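Side-chain contacts in GCN5-related N-acetyltransferase (Arthrobacter sp., PDB 2R1I), which probably transfers an acetyl group from acetyl-coenzyme A to an acceptor amine that is not known, as other members of the GNAT family do: residues A[98-103]-A[147-152]; A[83-88]-A[132-137]; A[49-52]-A[56-59]. All coordinates share one frame; numbering follows the deposited sequence.

In the fold
Contacts 1 and 2 lie in the buried middle of the subunit and share one sheet: strand 97-104 supplies a side of contact 1 and stands between strands 81-88 and 133-139, which contact 2 bridges. They touch, and Asp-101 and Ser-86 are hydrogen-bonded where they join. Contact 1 is leucine methyls against the aromatic rings of helix 143-150, whereas contact 2 adds a buried salt bridge to a leucine pair. Contact 3, about 22 and 21 Å from the other two between centres, is partly buried: a proline packs on helix 54-64, with the charged end of Glu-56 at the exposed margin. All three touch the second subunit, contact 2 through a bond of Glu-135.

Contact 1 (A[98-103]-A[147-152])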
loop_
_atom_site.group_PDB
_atom_site.type_symbol
_atom_site.label_atom_id
_atom_site.label_comp_id
_atom_site.label_asym_id
_atom_site.label_seq_id
_atom_site.Cartn_x
_atom_site.Cartn_y
_atom_site.Cartn_z
ATOM N N ALA A 98 -2.810 2.255 6.643
ATOM C CA ALA A 98 -2.780 0.814 6.791
ATOM C C ALA A 98 -3.347 0.133 5.557
ATOM O O ALA A 98 -4.268 0.658 4.906
ATOM C CB ALA A 98 -3.556 0.401 8.017
ATOM N N ILE A 99 -2.840 -1.078 5.257
ATOM C CA ILE A 99 -3.427 -1.975 4.265
ATOM C C ILE A 99 -3.832 -3.258 4.965
ATOM O O ILE A 99 -3.046 -3.822 5.769
ATOM C CB ILE A 99 -2.482 -2.275 3.057
ATOM C CG1 ILE A 99 -2.031 -0.988 2.321
ATOM C CG2 ILE A 99 -3.086 -3.251 2.041
ATOM C CD1 ILE A 99 -0.779 -1.222 1.428
ATOM N N LEU A 100 -5.035 -3.715 4.637
ATOM C CA LEU A 100 -5.442 -5.094 4.922
ATOM C C LEU A 100 -4.816 -6.030 3.876
ATOM O O LEU A 100 -5.394 -6.297 2.825
ATOM C CB LEU A 100 -6.958 -5.199 4.949
ATOM C CG LEU A 100 -7.511 -6.564 5.413
ATOM C CD1 LEU A 100 -7.117 -6.822 6.887
ATOM C CD2 LEU A 100 -9.053 -6.639 5.264
ATOM N N ASP A 101 -3.571 -6.450 4.145
ATOM C CA ASP A 101 -2.765 -7.270 3.237
ATOM C C ASP A 101 -3.469 -8.603 2.959
ATOM O O ASP A 101 -3.453 -9.114 1.847
ATOM C CB ASP A 101 -1.388 -7.593 3.874
ATOM C CG ASP A 101 -0.431 -6.419 3.981
ATOM O OD1 ASP A 101 -0.760 -5.274 3.615
ATOM O OD2 ASP A 101 0.692 -6.659 4.499
ATOM N N GLU A 102 -4.028 -9.201 3.999
ATOM C CA GLU A 102 -4.717 -10.470 3.881
ATOM C C GLU A 102 -5.821 -10.549 4.909
ATOM O O GLU A 102 -5.698 -10.087 6.043
ATOM C CB GLU A 102 -3.790 -11.706 4.059
ATOM C CG GLU A 102 -2.495 -11.757 3.254
ATOM C CD GLU A 102 -2.656 -11.944 1.769
ATOM O OE1 GLU A 102 -3.765 -12.254 1.268
ATOM O OE2 GLU A 102 -1.649 -11.723 1.056
ATOM N N LEU A 103 -6.909 -11.224 4.527
ATOM C CA LEU A 103 -7.913 -11.607 5.473
ATOM C C LEU A 103 -8.280 -13.057 5.079
ATOM O O LEU A 103 -8.919 -13.300 4.053
ATOM C CB LEU A 103 -9.118 -10.666 5.397
ATOM C CG LEU A 103 -10.355 -11.041 6.247
ATOM C CD1 LEU A 103 -10.054 -11.098 7.725
ATOM C CD2 LEU A 103 -11.518 -10.060 5.969
ATOM N N ARG A 147 -18.588 -7.835 -2.059
ATOM C CA ARG A 147 -19.856 -7.656 -1.335
ATOM C C ARG A 147 -19.633 -7.529 0.170
ATOM O O ARG A 147 -20.277 -6.715 0.848
ATOM C CB ARG A 147 -20.813 -8.818 -1.609
ATOM C CG ARG A 147 -22.233 -8.634 -1.036
ATOM C CD ARG A 147 -23.172 -9.800 -1.461
ATOM N NE ARG A 147 -22.383 -11.026 -1.605
ATOM C CZ ARG A 147 -22.178 -11.712 -2.735
ATOM N NH1 ARG A 147 -22.762 -11.372 -3.887
ATOM N NH2 ARG A 147 -21.383 -12.777 -2.695
ATOM N N PHE A 148 -18.670 -8.312 0.662
ATOM C CA PHE A 148 -18.297 -8.335 2.087
ATOM C C PHE A 148 -17.701 -6.996 2.562
ATOM O O PHE A 148 -18.133 -6.446 3.575
ATOM C CB PHE A 148 -17.325 -9.488 2.346
ATOM C CG PHE A 148 -16.717 -9.494 3.729
ATOM C CD1 PHE A 148 -15.544 -8.831 3.997
ATOM C CD2 PHE A 148 -17.338 -10.176 4.768
ATOM C CE1 PHE A 148 -14.984 -8.856 5.284
ATOM C CE2 PHE A 148 -16.765 -10.207 6.049
ATOM C CZ PHE A 148 -15.612 -9.536 6.298
ATOM N N TYR A 149 -16.746 -6.455 1.817
ATOM C CA TYR A 149 -16.149 -5.185 2.232
ATOM C C TYR A 149 -17.098 -4.025 2.056
ATOM O O TYR A 149 -17.159 -3.139 2.922
ATOM C CB TYR A 149 -14.849 -4.961 1.489
ATOM C CG TYR A 149 -13.781 -5.942 1.899
ATOM C CD1 TYR A 149 -13.373 -6.035 3.223
ATOM C CD2 TYR A 149 -13.185 -6.791 0.962
ATOM C CE1 TYR A 149 -12.371 -6.933 3.605
ATOM C CE2 TYR A 149 -12.200 -7.703 1.341
ATOM C CZ TYR A 149 -11.802 -7.772 2.658
ATOM O OH TYR A 149 -10.808 -8.683 3.012
ATOM N N GLU A 150 -17.874 -4.034 0.973
ATOM C CA GLU A 150 -18.786 -2.934 0.672
ATOM C C GLU A 150 -19.876 -2.849 1.743
ATOM O O GLU A 150 -20.324 -1.763 2.077
ATOM C CB GLU A 150 -19.360 -3.051 -0.755
ATOM C CG GLU A 150 -18.353 -2.762 -1.831
ATOM C CD GLU A 150 -18.838 -2.976 -3.245
ATOM O OE1 GLU A 150 -20.014 -3.361 -3.429
ATOM O OE2 GLU A 150 -18.045 -2.756 -4.198
ATOM N N ALA A 151 -20.243 -3.985 2.328
ATOM C CA ALA A 151 -21.230 -4.016 3.432
ATOM C C ALA A 151 -20.677 -3.518 4.774
ATOM O O ALA A 151 -21.440 -3.346 5.730
ATOM C CB ALA A 151 -21.746 -5.428 3.620
ATOM N N ARG A 152 -19.356 -3.343 4.834
ATOM C CA ARG A 152 -18.618 -2.953 6.057
ATOM C C ARG A 152 -17.762 -1.675 5.824
ATOM O O ARG A 152 -16.622 -1.564 6.297
ATOM C CB ARG A 152 -17.735 -4.106 6.526
ATOM C CG ARG A 152 -18.555 -5.228 7.113
ATOM C CD ARG A 152 -17.821 -6.548 7.125
ATOM N NE ARG A 152 -18.730 -7.584 7.635
ATOM C CZ ARG A 152 -19.671 -8.207 6.923
ATOM N NH1 ARG A 152 -19.886 -7.920 5.645
ATOM N NH2 ARG A 152 -20.436 -9.122 7.505
#
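Phe-148, whose ring meets Leu-103, lends its backbone oxygen to an arginine of its own segment: Arg-152 NH1 donates to Phe-148 O at 3.1 Å. The bond is slightly bent (N-H...O 154°); NH1 lies in the carbonyl plane, on a lone pair, and Phe-148 O lies near the guanidinium plane. The same guanidinium lies nearly parallel to the ring and over its margin, Phe-148 CE2 standing 3.6 Å above the guanidinium plane, over its centre, while Arg-152 CD covers part of one ring face. Arg-152 NE goes on to Ser-116 of helix 109-128, and His-112 of that helix meets Phe-148 edge to face. Across the contact Leu-103 CD2 comes obliquely onto Phe-148 CE1 at 3.7 Å, the two side chains approaching from opposite directions. The pairing joins strand 97-104 of the GNAT sheet to helix 143-150, which follows the parallel neighbour strand 133-139. Asp-101 and Glu-102 form a classic bulge opposite Val-84; in relatives a bulge in this strand marks the place where acetyl-coenzyme A binds. Next to Phe-148, the Tyr-149 ring runs out toward the strand, CG anti to the carbonyl carbon (chi1 -68°), and slides past Leu-103 in the reverse direction. Its hydroxyl reaches two leucines: Leu-103 CD2 lies 3.3 Å from Tyr-149 OH, and Leu-100 CD2 lies 3.5 Å from the same oxygen. Leu-100 CD2 also touches Tyr-149 CE1 at 3.7 Å, and Phe-148 CD1 sits 3.6 Å above one face of the tyrosine ring, offset toward its rim.

Contact 2 (A[83-88]-A[132-137]); sequences AVLSFR and ALLEIN
The guanidinium of Arg-88 takes the carboxylate of Glu-135 at its edge, the two planes 29° apart. NH1 and NH2 both converge end-on upon one oxygen: Arg-88 NH2 lies 2.9 Å and Arg-88 NH1 3.0 Å from Glu-135 OE1. That oxygen sits close to the guanidinium plane, yet both nitrogens reach it from one face of the carboxylate, NH2 on the syn side and NH1 further out of plane. Both bonds are bent, the NH2 one to 147°. Arg-88 gets there with CG wedged between the backbone N and the carbonyl carbon (chi1 73°) and then an extended chain, lying against Val-97 and Ile-99. The salt bridge thus spans the intervening strand 97-104 on one face of the GNAT sheet. On the other face, under helix 109-128, Leu-85 CD2 meets Leu-134 CD1 at 3.8 Å, the side chains at about a right angle. Glu-135 OE2 bonds Tyr-167 OH of the second subunit, whose strand pairs antiparallel with 133-137. Both oxygens of the buried Glu-135 are thus engaged: OE1 is matched by the positive Arg-88 and OE2 by a tyrosine of the partner, so the carboxylate links the sheet to the dimer interface.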
loop_
_atom_site.group_PDB
_atom_site.type_symbol
_atom_site.label_atom_id
_atom_site.label_comp_id
_atom_site.label_asym_id
_atom_site.label_seq_id
_atom_site.Cartn_x
_atom_site.Cartn_y
_atom_site.Cartn_z
ATOM N N ALA A 83 -5.937 -12.026 10.090
ATOM C CA ALA A 83 -5.786 -10.814 9.301
ATOM C C ALA A 83 -4.324 -10.345 9.369
ATOM O O ALA A 83 -3.702 -10.470 10.434
ATOM C CB ALA A 83 -6.692 -9.734 9.826
ATOM N N VAL A 84 -3.817 -9.845 8.234
ATOM C CA VAL A 84 -2.462 -9.273 8.101
ATOM C C VAL A 84 -2.633 -7.815 7.710
ATOM O O VAL A 84 -3.257 -7.529 6.659
ATOM C CB VAL A 84 -1.581 -10.010 7.066
ATOM C CG1 VAL A 84 -0.190 -9.418 7.034
ATOM C CG2 VAL A 84 -1.495 -11.486 7.434
ATOM N N LEU A 85 -2.093 -6.960 8.567
ATOM C CA LEU A 85 -2.113 -5.484 8.394
ATOM C C LEU A 85 -0.732 -4.971 8.194
ATOM O O LEU A 85 0.161 -5.333 8.943
ATOM C CB LEU A 85 -2.675 -4.783 9.605
ATOM C CG LEU A 85 -4.165 -5.004 9.862
ATOM C CD1 LEU A 85 -4.549 -4.700 11.322
ATOM C CD2 LEU A 85 -4.978 -4.124 8.905
ATOM N N SER A 86 -0.523 -4.058 7.233
ATOM C CA SER A 86 0.740 -3.358 7.118
ATOM C C SER A 86 0.507 -1.866 7.310
ATOM O O SER A 86 -0.543 -1.361 6.956
ATOM C CB SER A 86 1.377 -3.610 5.760
ATOM O OG SER A 86 0.617 -3.146 4.676
ATOM N N PHE A 87 1.520 -1.228 7.870
ATOM C CA PHE A 87 1.513 0.212 8.184
ATOM C C PHE A 87 2.649 0.902 7.491
ATOM O O PHE A 87 3.757 0.353 7.381
ATOM C CB PHE A 87 1.670 0.362 9.688
ATOM C CG PHE A 87 0.492 -0.122 10.471
ATOM C CD1 PHE A 87 0.354 -1.460 10.798
ATOM C CD2 PHE A 87 -0.508 0.762 10.812
ATOM C CE1 PHE A 87 -0.791 -1.887 11.481
ATOM C CE2 PHE A 87 -1.626 0.375 11.476
ATOM C CZ PHE A 87 -1.772 -0.968 11.829
ATOM N N ARG A 88 2.414 2.141 7.077
ATOM C CA ARG A 88 3.453 2.934 6.428
ATOM C C ARG A 88 3.142 4.419 6.650
ATOM O O ARG A 88 1.976 4.803 6.839
ATOM C CB ARG A 88 3.508 2.615 4.943
ATOM C CG ARG A 88 2.355 3.165 4.129
ATOM C CD ARG A 88 2.257 2.629 2.706
ATOM N NE ARG A 88 1.269 3.366 1.937
ATOM C CZ ARG A 88 -0.030 3.066 1.802
ATOM N NH1 ARG A 88 -0.581 2.026 2.420
ATOM N NH2 ARG A 88 -0.787 3.821 1.026
ATOM N N ALA A 132 -6.080 6.852 10.022
ATOM C CA ALA A 132 -7.381 7.316 9.573
ATOM C C ALA A 132 -7.783 6.713 8.227
ATOM O O ALA A 132 -8.782 7.096 7.675
ATOM C CB ALA A 132 -7.401 8.868 9.491
ATOM N N LEU A 133 -6.996 5.751 7.727
ATOM C CA LEU A 133 -7.289 5.148 6.447
ATOM C C LEU A 133 -6.812 3.707 6.425
ATOM O O LEU A 133 -5.643 3.403 6.787
ATOM C CB LEU A 133 -6.607 5.899 5.327
ATOM C CG LEU A 133 -6.927 5.561 3.873
ATOM C CD1 LEU A 133 -8.376 5.859 3.633
ATOM C CD2 LEU A 133 -6.029 6.366 2.941
ATOM N N LEU A 134 -7.756 2.840 6.031
ATOM C CA LEU A 134 -7.472 1.413 5.764
ATOM C C LEU A 134 -7.786 1.074 4.309
ATOM O O LEU A 134 -8.924 1.348 3.826
ATOM C CB LEU A 134 -8.288 0.544 6.712
ATOM C CG LEU A 134 -8.072 -0.980 6.631
ATOM C CD1 LEU A 134 -6.606 -1.326 6.837
ATOM C CD2 LEU A 134 -9.024 -1.676 7.679
ATOM N N GLU A 135 -6.805 0.502 3.616
ATOM C CA GLU A 135 -6.897 0.211 2.193
ATOM C C GLU A 135 -6.900 -1.288 1.952
ATOM O O GLU A 135 -6.391 -2.060 2.786
ATOM C CB GLU A 135 -5.728 0.822 1.418
ATOM C CG GLU A 135 -5.545 2.308 1.621
ATOM C CD GLU A 135 -4.284 2.871 0.972
ATOM O OE1 GLU A 135 -3.203 2.220 1.017
ATOM O OE2 GLU A 135 -4.389 3.999 0.485
ATOM N N ILE A 136 -7.487 -1.695 0.816
ATOM C CA ILE A 136 -7.441 -3.076 0.360
ATOM C C ILE A 136 -7.340 -3.067 -1.146
ATOM O O ILE A 136 -7.905 -2.188 -1.808
ATOM C CB ILE A 136 -8.705 -3.868 0.690
ATOM C CG1 ILE A 136 -9.338 -3.484 2.006
ATOM C CG2 ILE A 136 -8.438 -5.390 0.743
ATOM C CD1 ILE A 136 -10.742 -4.159 2.154
ATOM N N ASN A 137 -6.649 -4.067 -1.686
ATOM C CA ASN A 137 -6.681 -4.324 -3.104
ATOM C C ASN A 137 -7.434 -5.661 -3.308
ATOM O O ASN A 137 -7.110 -6.648 -2.640
ATOM C CB ASN A 137 -5.260 -4.259 -3.665
ATOM C CG ASN A 137 -4.593 -2.876 -3.384
ATOM O OD1 ASN A 137 -3.610 -2.781 -2.623
ATOM N ND2 ASN A 137 -5.153 -1.802 -3.973
#

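Contact 3 (A[49-52]-A[56-59])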
loop_
_atom_site.group_PDB
_atom_site.type_symbol
_atom_site.label_atom_id
_atom_site.label_comp_id
_atom_site.label_asym_id
_atom_site.label_seq_id
_atom_site.Cartn_x
_atom_site.Cartn_y
_atom_site.Cartn_z
ATOM N N ALA A 49 -2.925 -21.238 -4.360
ATOM C CA ALA A 49 -2.043 -20.063 -4.431
ATOM C C ALA A 49 -0.634 -20.508 -4.037
ATOM O O ALA A 49 -0.454 -21.360 -3.140
ATOM C CB ALA A 49 -2.530 -18.882 -3.522
ATOM N N PRO A 50 0.379 -19.951 -4.713
ATOM C CA PRO A 50 1.740 -20.365 -4.373
ATOM C C PRO A 50 2.117 -19.827 -2.982
ATOM O O PRO A 50 1.503 -18.845 -2.454
ATOM C CB PRO A 50 2.596 -19.736 -5.479
ATOM C CG PRO A 50 1.810 -18.513 -5.912
ATOM C CD PRO A 50 0.342 -18.905 -5.754
ATOM N N THR A 51 3.079 -20.507 -2.372
ATOM C CA THR A 51 3.542 -20.127 -1.045
ATOM C C THR A 51 4.973 -20.613 -0.797
ATOM O O THR A 51 5.351 -21.675 -1.230
ATOM C CB THR A 51 2.582 -20.680 0.042
ATOM O OG1 THR A 51 3.113 -20.420 1.344
ATOM C CG2 THR A 51 2.392 -22.173 -0.123
ATOM N N PRO A 52 5.772 -19.818 -0.061
ATOM C CA PRO A 52 7.022 -20.274 0.458
ATOM C C PRO A 52 6.763 -21.376 1.467
ATOM O O PRO A 52 5.618 -21.567 1.884
ATOM C CB PRO A 52 7.617 -19.039 1.161
ATOM C CG PRO A 52 6.831 -17.979 0.806
ATOM C CD PRO A 52 5.502 -18.432 0.298
ATOM N N GLU A 56 10.754 -20.764 5.855
ATOM C CA GLU A 56 10.946 -19.391 5.366
ATOM C C GLU A 56 9.944 -18.410 5.990
ATOM O O GLU A 56 10.331 -17.300 6.474
ATOM C CB GLU A 56 10.874 -19.300 3.840
ATOM C CG GLU A 56 11.050 -17.897 3.315
ATOM C CD GLU A 56 10.873 -17.780 1.799
ATOM O OE1 GLU A 56 11.123 -18.793 1.120
ATOM O OE2 GLU A 56 10.431 -16.672 1.317
ATOM N N LEU A 57 8.674 -18.804 5.985
ATOM C CA LEU A 57 7.605 -17.940 6.522
ATOM C C LEU A 57 7.811 -17.723 8.013
ATOM O O LEU A 57 7.687 -16.590 8.495
ATOM C CB LEU A 57 6.194 -18.539 6.253
ATOM C CG LEU A 57 5.697 -18.498 4.815
ATOM C CD1 LEU A 57 4.452 -19.318 4.709
ATOM C CD2 LEU A 57 5.433 -17.070 4.341
ATOM N N ALA A 58 8.064 -18.797 8.745
ATOM C CA ALA A 58 8.286 -18.707 10.205
ATOM C C ALA A 58 9.460 -17.780 10.546
ATOM O O ALA A 58 9.369 -17.012 11.460
ATOM C CB ALA A 58 8.491 -20.069 10.833
ATOM N N SER A 59 10.554 -17.901 9.800
ATOM C CA SER A 59 11.736 -17.067 9.998
ATOM C C SER A 59 11.383 -15.590 9.745
ATOM O O SER A 59 11.705 -14.708 10.586
ATOM C CB SER A 59 12.876 -17.523 9.080
ATOM O OG SER A 59 13.907 -16.554 9.112
#
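The connection between helix 33-47 and helix 54-64 brings Thr-51 and Pro-52 against the first turns of the second helix, a region of the GNAT fold that in relatives often borders the acceptor-substrate side. Pro-52 has the largest share of the contact. Its ring crosses Leu-57 at about a right angle, Pro-52 CG lying 3.9 Å from Leu-57 CD2. Glu-56 crosses the ring at a slant, its chain extended and CG anti to the backbone N (chi1 179°), which brings the carboxylate to the proline: Pro-52 CB is 3.5 Å from Glu-56 OE1. That is plain contact with a carbon; the carboxylate finds its polar partner in Arg-60, one turn on, which forms a salt bridge with Glu-56 OE2. Leu-57 spreads its other methyl over the backbone before the helix, Leu-57 CD1 standing 3.8 Å from Thr-51 OG1 and equally far from Pro-52 O. Those two oxygens are themselves bound, since Thr-51 OG1 donates to Pro-52 O at 2.8 Å, in the carbonyl plane and on a lone pair. His-41 ND1 of helix 33-47 bonds the same Pro-52 oxygen, so the loop is tied to the preceding helix as well. Swapping Leu-57 for an alanine would probably leave a gap beside the Pro-52 ring and take the apolar cover off the Thr-51 to Pro-52 bond. Trp-92 of the second subunit packs on Thr-51 and Pro-52, and Val-91 of that subunit on Leu-57. Apolar contact therefore fits the loop to the helix, with no hydrogen bond between the two segments, while the polar atoms at this junction find partners nearby: threonine and histidine hold the proline carbonyl, and the glutamate charge is met by its helix neighbour Arg-60.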